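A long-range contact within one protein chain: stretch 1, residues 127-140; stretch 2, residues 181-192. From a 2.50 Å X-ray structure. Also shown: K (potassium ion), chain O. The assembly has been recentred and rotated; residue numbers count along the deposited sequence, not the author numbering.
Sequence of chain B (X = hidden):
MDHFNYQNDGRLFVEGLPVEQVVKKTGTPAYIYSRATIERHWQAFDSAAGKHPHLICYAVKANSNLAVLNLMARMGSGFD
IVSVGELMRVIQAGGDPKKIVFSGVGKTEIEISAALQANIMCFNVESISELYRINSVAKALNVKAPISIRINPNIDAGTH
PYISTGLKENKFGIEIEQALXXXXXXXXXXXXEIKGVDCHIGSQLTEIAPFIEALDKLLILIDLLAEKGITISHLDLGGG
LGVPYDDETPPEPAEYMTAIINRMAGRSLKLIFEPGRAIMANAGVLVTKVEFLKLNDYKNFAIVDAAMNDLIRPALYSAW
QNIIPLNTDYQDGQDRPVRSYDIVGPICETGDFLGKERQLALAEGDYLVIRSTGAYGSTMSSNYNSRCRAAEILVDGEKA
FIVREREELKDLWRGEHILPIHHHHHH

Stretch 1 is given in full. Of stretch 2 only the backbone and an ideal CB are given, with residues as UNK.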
# COMPACT_ATOMS: atom_id res chain seq x y z
N SER B 127 16.43 -16.91 9.99
CA SER B 127 15.95 -18.03 10.74
C SER B 127 16.82 -19.24 10.51
O SER B 127 17.63 -19.28 9.57
CB SER B 127 14.52 -18.34 10.38
OG SER B 127 14.47 -19.02 9.13
N ILE B 128 16.62 -20.23 11.37
CA ILE B 128 17.32 -21.49 11.29
C ILE B 128 16.78 -22.23 10.09
O ILE B 128 17.56 -22.69 9.24
CB ILE B 128 17.13 -22.33 12.56
CG1 ILE B 128 17.91 -21.70 13.72
CG2 ILE B 128 17.64 -23.74 12.34
CD1 ILE B 128 17.45 -22.22 15.09
N SER B 129 15.45 -22.34 10.02
CA SER B 129 14.81 -22.95 8.86
C SER B 129 15.41 -22.44 7.55
O SER B 129 15.55 -23.20 6.59
CB SER B 129 13.34 -22.66 8.84
OG SER B 129 12.60 -23.74 9.35
N GLU B 130 15.78 -21.16 7.52
CA GLU B 130 16.24 -20.52 6.28
C GLU B 130 17.64 -21.01 5.91
O GLU B 130 17.91 -21.22 4.72
CB GLU B 130 16.24 -18.98 6.42
CG GLU B 130 16.67 -18.20 5.17
CD GLU B 130 17.01 -16.74 5.45
OE1 GLU B 130 16.53 -16.15 6.47
OE2 GLU B 130 17.70 -16.12 4.61
N LEU B 131 18.51 -21.17 6.91
CA LEU B 131 19.80 -21.81 6.71
C LEU B 131 19.65 -23.12 5.95
O LEU B 131 20.35 -23.37 5.00
CB LEU B 131 20.51 -22.07 8.02
CG LEU B 131 21.15 -20.90 8.72
CD1 LEU B 131 21.68 -21.38 10.05
CD2 LEU B 131 22.27 -20.25 7.97
N TYR B 132 18.74 -23.97 6.39
CA TYR B 132 18.60 -25.28 5.75
C TYR B 132 18.15 -25.11 4.32
O TYR B 132 18.56 -25.86 3.44
CB TYR B 132 17.64 -26.20 6.54
CG TYR B 132 18.21 -26.60 7.91
CD1 TYR B 132 19.41 -27.33 8.00
CD2 TYR B 132 17.58 -26.24 9.11
CE1 TYR B 132 19.96 -27.68 9.23
CE2 TYR B 132 18.12 -26.59 10.34
CZ TYR B 132 19.31 -27.31 10.39
OH TYR B 132 19.85 -27.67 11.60
N ARG B 133 17.26 -24.15 4.09
CA ARG B 133 16.72 -23.94 2.77
C ARG B 133 17.83 -23.48 1.84
O ARG B 133 17.94 -23.95 0.72
CB ARG B 133 15.59 -22.93 2.80
CG ARG B 133 15.08 -22.62 1.41
CD ARG B 133 13.88 -21.71 1.41
NE ARG B 133 12.68 -22.40 1.84
CZ ARG B 133 11.48 -21.85 1.87
NH1 ARG B 133 11.31 -20.61 1.51
NH2 ARG B 133 10.45 -22.56 2.25
N ILE B 134 18.65 -22.57 2.31
CA ILE B 134 19.68 -22.02 1.47
C ILE B 134 20.64 -23.13 1.14
O ILE B 134 20.94 -23.37 -0.03
CB ILE B 134 20.42 -20.87 2.15
CG1 ILE B 134 19.48 -19.67 2.28
CG2 ILE B 134 21.66 -20.47 1.35
CD1 ILE B 134 20.08 -18.48 2.99
N ASN B 135 21.13 -23.80 2.18
CA ASN B 135 22.08 -24.88 2.02
C ASN B 135 21.53 -25.91 1.05
O ASN B 135 22.28 -26.43 0.20
CB ASN B 135 22.34 -25.54 3.36
CG ASN B 135 23.39 -26.63 3.27
OD1 ASN B 135 24.58 -26.37 3.13
ND2 ASN B 135 22.93 -27.87 3.34
N SER B 136 20.25 -26.21 1.19
CA SER B 136 19.59 -27.16 0.32
C SER B 136 19.59 -26.74 -1.16
O SER B 136 19.84 -27.56 -2.05
CB SER B 136 18.17 -27.36 0.81
OG SER B 136 17.44 -28.18 -0.08
N VAL B 137 19.37 -25.46 -1.42
CA VAL B 137 19.38 -24.94 -2.79
C VAL B 137 20.81 -24.81 -3.34
O VAL B 137 21.06 -25.08 -4.51
CB VAL B 137 18.64 -23.57 -2.86
CG1 VAL B 137 18.97 -22.80 -4.14
CG2 VAL B 137 17.14 -23.79 -2.74
N ALA B 138 21.73 -24.35 -2.50
CA ALA B 138 23.16 -24.25 -2.85
C ALA B 138 23.72 -25.63 -3.23
O ALA B 138 24.49 -25.78 -4.18
CB ALA B 138 23.92 -23.72 -1.67
N LYS B 139 23.30 -26.63 -2.47
CA LYS B 139 23.67 -28.00 -2.70
C LYS B 139 23.21 -28.37 -4.09
O LYS B 139 24.02 -28.77 -4.92
CB LYS B 139 23.00 -28.88 -1.64
CG LYS B 139 23.43 -30.34 -1.66
CD LYS B 139 22.57 -31.22 -0.77
CE LYS B 139 22.70 -32.70 -1.11
NZ LYS B 139 21.51 -33.50 -0.69
N ALA B 140 21.93 -28.19 -4.37
CA ALA B 140 21.39 -28.57 -5.67
C ALA B 140 22.11 -27.88 -6.84
O ALA B 140 22.09 -28.41 -7.94
CB ALA B 140 19.90 -28.31 -5.72
N UNK B 181 25.22 -20.71 18.68
CA UNK B 181 24.59 -21.96 18.36
C UNK B 181 24.24 -22.04 16.89
O UNK B 181 24.40 -23.09 16.28
CB UNK B 181 23.34 -22.16 19.22
N UNK B 182 23.72 -20.95 16.31
CA UNK B 182 23.26 -21.04 14.93
C UNK B 182 24.46 -20.82 14.00
O UNK B 182 24.51 -21.40 12.92
CB UNK B 182 22.15 -20.02 14.65
N UNK B 183 25.38 -19.97 14.41
CA UNK B 183 26.58 -19.79 13.65
C UNK B 183 27.29 -21.12 13.53
O UNK B 183 27.95 -21.39 12.53
CB UNK B 183 27.48 -18.73 14.29
N UNK B 184 27.14 -21.94 14.56
CA UNK B 184 27.72 -23.26 14.58
C UNK B 184 27.08 -24.08 13.51
O UNK B 184 27.77 -24.66 12.68
CB UNK B 184 27.56 -23.93 15.95
N UNK B 185 25.77 -24.18 13.57
CA UNK B 185 24.99 -24.96 12.61
C UNK B 185 25.37 -24.59 11.19
O UNK B 185 25.49 -25.45 10.33
CB UNK B 185 23.49 -24.75 12.83
N UNK B 186 25.57 -23.30 10.96
CA UNK B 186 25.97 -22.82 9.66
C UNK B 186 27.33 -23.39 9.28
O UNK B 186 27.51 -23.86 8.16
CB UNK B 186 26.00 -21.29 9.64
N UNK B 187 28.29 -23.31 10.20
CA UNK B 187 29.64 -23.86 9.98
C UNK B 187 29.53 -25.33 9.59
O UNK B 187 30.13 -25.77 8.62
CB UNK B 187 30.51 -23.70 11.23
N UNK B 188 28.71 -26.08 10.32
CA UNK B 188 28.50 -27.50 10.02
C UNK B 188 27.86 -27.75 8.66
O UNK B 188 27.84 -28.89 8.19
CB UNK B 188 27.63 -28.13 11.11
N UNK B 189 27.28 -26.73 8.06
CA UNK B 189 26.64 -26.94 6.78
C UNK B 189 27.65 -26.69 5.69
O UNK B 189 28.47 -25.73 5.74
CB UNK B 189 25.42 -26.04 6.61
N UNK B 190 27.55 -27.60 4.72
CA UNK B 190 28.61 -27.85 3.76
C UNK B 190 28.57 -26.86 2.66
O UNK B 190 29.61 -26.38 2.21
CB UNK B 190 28.52 -29.27 3.19
N UNK B 191 27.35 -26.55 2.22
CA UNK B 191 27.11 -25.66 1.09
C UNK B 191 26.85 -24.20 1.48
O UNK B 191 26.49 -23.39 0.63
CB UNK B 191 25.92 -26.18 0.29
N UNK B 192 27.12 -23.88 2.75
CA UNK B 192 27.13 -22.50 3.21
C UNK B 192 28.51 -22.09 3.54
O UNK B 192 29.32 -22.92 3.91
CB UNK B 192 26.22 -22.30 4.42
K K O . 30.54 -23.50 6.53

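Two helices run side by side, 12° from parallel with axes 10.6 Å apart at closest approach, a spacing that leaves room for branched aliphatic side chains.

Position 181 is helical with nothing of stretch 1 near its CB, so almost any helix former would serve; it is Asp181. At 182 the CB points toward stretch 1, 4.7 Å from Ile128 CG1 and 4.8 Å from Leu131 CD1. Those carbons ask for a compact apolar group, Val, Ile or Leu. The residue is Val182, chi1 m, whose CG1 lies 3.6 Å from Ile128 CG1.

Position 183 points away and 184 is out of reach, so stretch 1 would accept any helix-compatible residue at either; they are Tyr183 and Lys184. At 185 the CB turns toward stretch 1 again, its ideal CB 4.7 Å from Leu131 CD1 and 4.8 Å from Tyr132 OH. Ile, Leu, Val or Met would suit. Ile185 sends CG2 to 3.7 Å from Tyr132 OH and 4.3 Å from Leu131 CD1.

At 186 the CB points sideways, yet the ideal CB is already 4.2 Å from Leu131 CD2, so a small residue suffices: Ala186. Positions 187 and 188 are again out of reach, and small or polar residues would do as well as others; they are Ser187 and Asp188. Ser187 OG donates a very short 2.4 Å hydrogen bond to Lys184 O, and Asp188 OD2 forms a salt bridge with Lys184 NZ at 3.5 Å.

Position 189, at phi/psi -90/139, has left the helix. Its CB points toward stretch 1, where Leu131 and the Tyr132 ring offer an apolar surface, favouring Leu, Ile or Met. Leu189 places CD1 4.3 Å from Leu131 CB and CD2 4.2 Å from Tyr132 CE1.

Position 190 points sideways with little to meet, and a polar residue is natural; it is Glu190.

At 191 the backbone settles first: its N donates to Asn135 OD1 at 2.9 Å, an anchor available to any residue but proline. The CB points toward stretch 1, 3.7 Å from Ala138 CB, with the Lys139 backbone alongside, so a flat ring or long aliphatic chain could lie there. Phe191 does so: Lys139 CA sits over the ring face, 3.8 Å from its centroid, and Lys139 CG is 3.4 Å from Phe191 CE2.

Position 192 is extended, its CB sideways, but Leu131, Ile134 and Asn135 leave an apolar recess; Leu or Met would fit. Leu192 puts CD1 3.7 Å from Leu131 CD2 and CD2 3.6 Å from Ile134 CG2. The carbonyls of 187, 189 and 192 also bind the potassium ion.

Stretch 2 181-192: DVYKIASDLEFL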
# COMPACT_ATOMS: atom_id res chain seq x y z
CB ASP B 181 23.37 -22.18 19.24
CG ASP B 181 23.72 -22.20 20.71
OD1 ASP B 181 24.24 -21.17 21.21
OD2 ASP B 181 23.49 -23.25 21.34
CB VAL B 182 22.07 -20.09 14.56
CG1 VAL B 182 20.84 -20.37 15.41
CG2 VAL B 182 22.46 -18.64 14.65
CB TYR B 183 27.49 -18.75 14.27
CG TYR B 183 27.37 -17.46 13.55
CD1 TYR B 183 28.00 -17.27 12.34
CD2 TYR B 183 26.60 -16.40 14.06
CE1 TYR B 183 27.91 -16.05 11.66
CE2 TYR B 183 26.50 -15.19 13.38
CZ TYR B 183 27.15 -15.03 12.18
OH TYR B 183 27.08 -13.83 11.51
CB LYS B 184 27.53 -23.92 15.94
CG LYS B 184 28.07 -25.35 16.05
CD LYS B 184 28.52 -25.66 17.48
CE LYS B 184 29.35 -26.97 17.61
NZ LYS B 184 29.34 -27.88 16.41
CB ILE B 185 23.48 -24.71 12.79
CG1 ILE B 185 23.00 -25.36 14.09
CG2 ILE B 185 22.70 -25.28 11.62
CD1 ILE B 185 21.60 -24.97 14.53
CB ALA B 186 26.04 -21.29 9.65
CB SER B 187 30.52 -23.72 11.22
OG SER B 187 30.15 -24.71 12.13
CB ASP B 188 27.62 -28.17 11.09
CG ASP B 188 28.34 -28.33 12.43
OD1 ASP B 188 29.60 -28.21 12.48
OD2 ASP B 188 27.62 -28.60 13.44
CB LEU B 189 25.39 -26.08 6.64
CG LEU B 189 24.27 -26.55 7.57
CD1 LEU B 189 23.26 -25.43 7.79
CD2 LEU B 189 23.59 -27.81 7.04
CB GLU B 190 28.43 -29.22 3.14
CG GLU B 190 29.70 -29.88 2.64
CD GLU B 190 29.38 -31.17 1.89
OE1 GLU B 190 28.27 -31.73 2.09
OE2 GLU B 190 30.23 -31.62 1.10
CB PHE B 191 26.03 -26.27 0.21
CG PHE B 191 26.49 -27.51 -0.48
CD1 PHE B 191 27.32 -27.41 -1.60
CD2 PHE B 191 26.21 -28.77 0.03
CE1 PHE B 191 27.79 -28.55 -2.23
CE2 PHE B 191 26.68 -29.91 -0.60
CZ PHE B 191 27.47 -29.80 -1.73
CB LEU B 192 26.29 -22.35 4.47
CG LEU B 192 24.87 -22.91 4.44
CD1 LEU B 192 24.15 -22.53 5.72
CD2 LEU B 192 24.09 -22.44 3.22
O HOH W 1 32.04 -21.38 7.02
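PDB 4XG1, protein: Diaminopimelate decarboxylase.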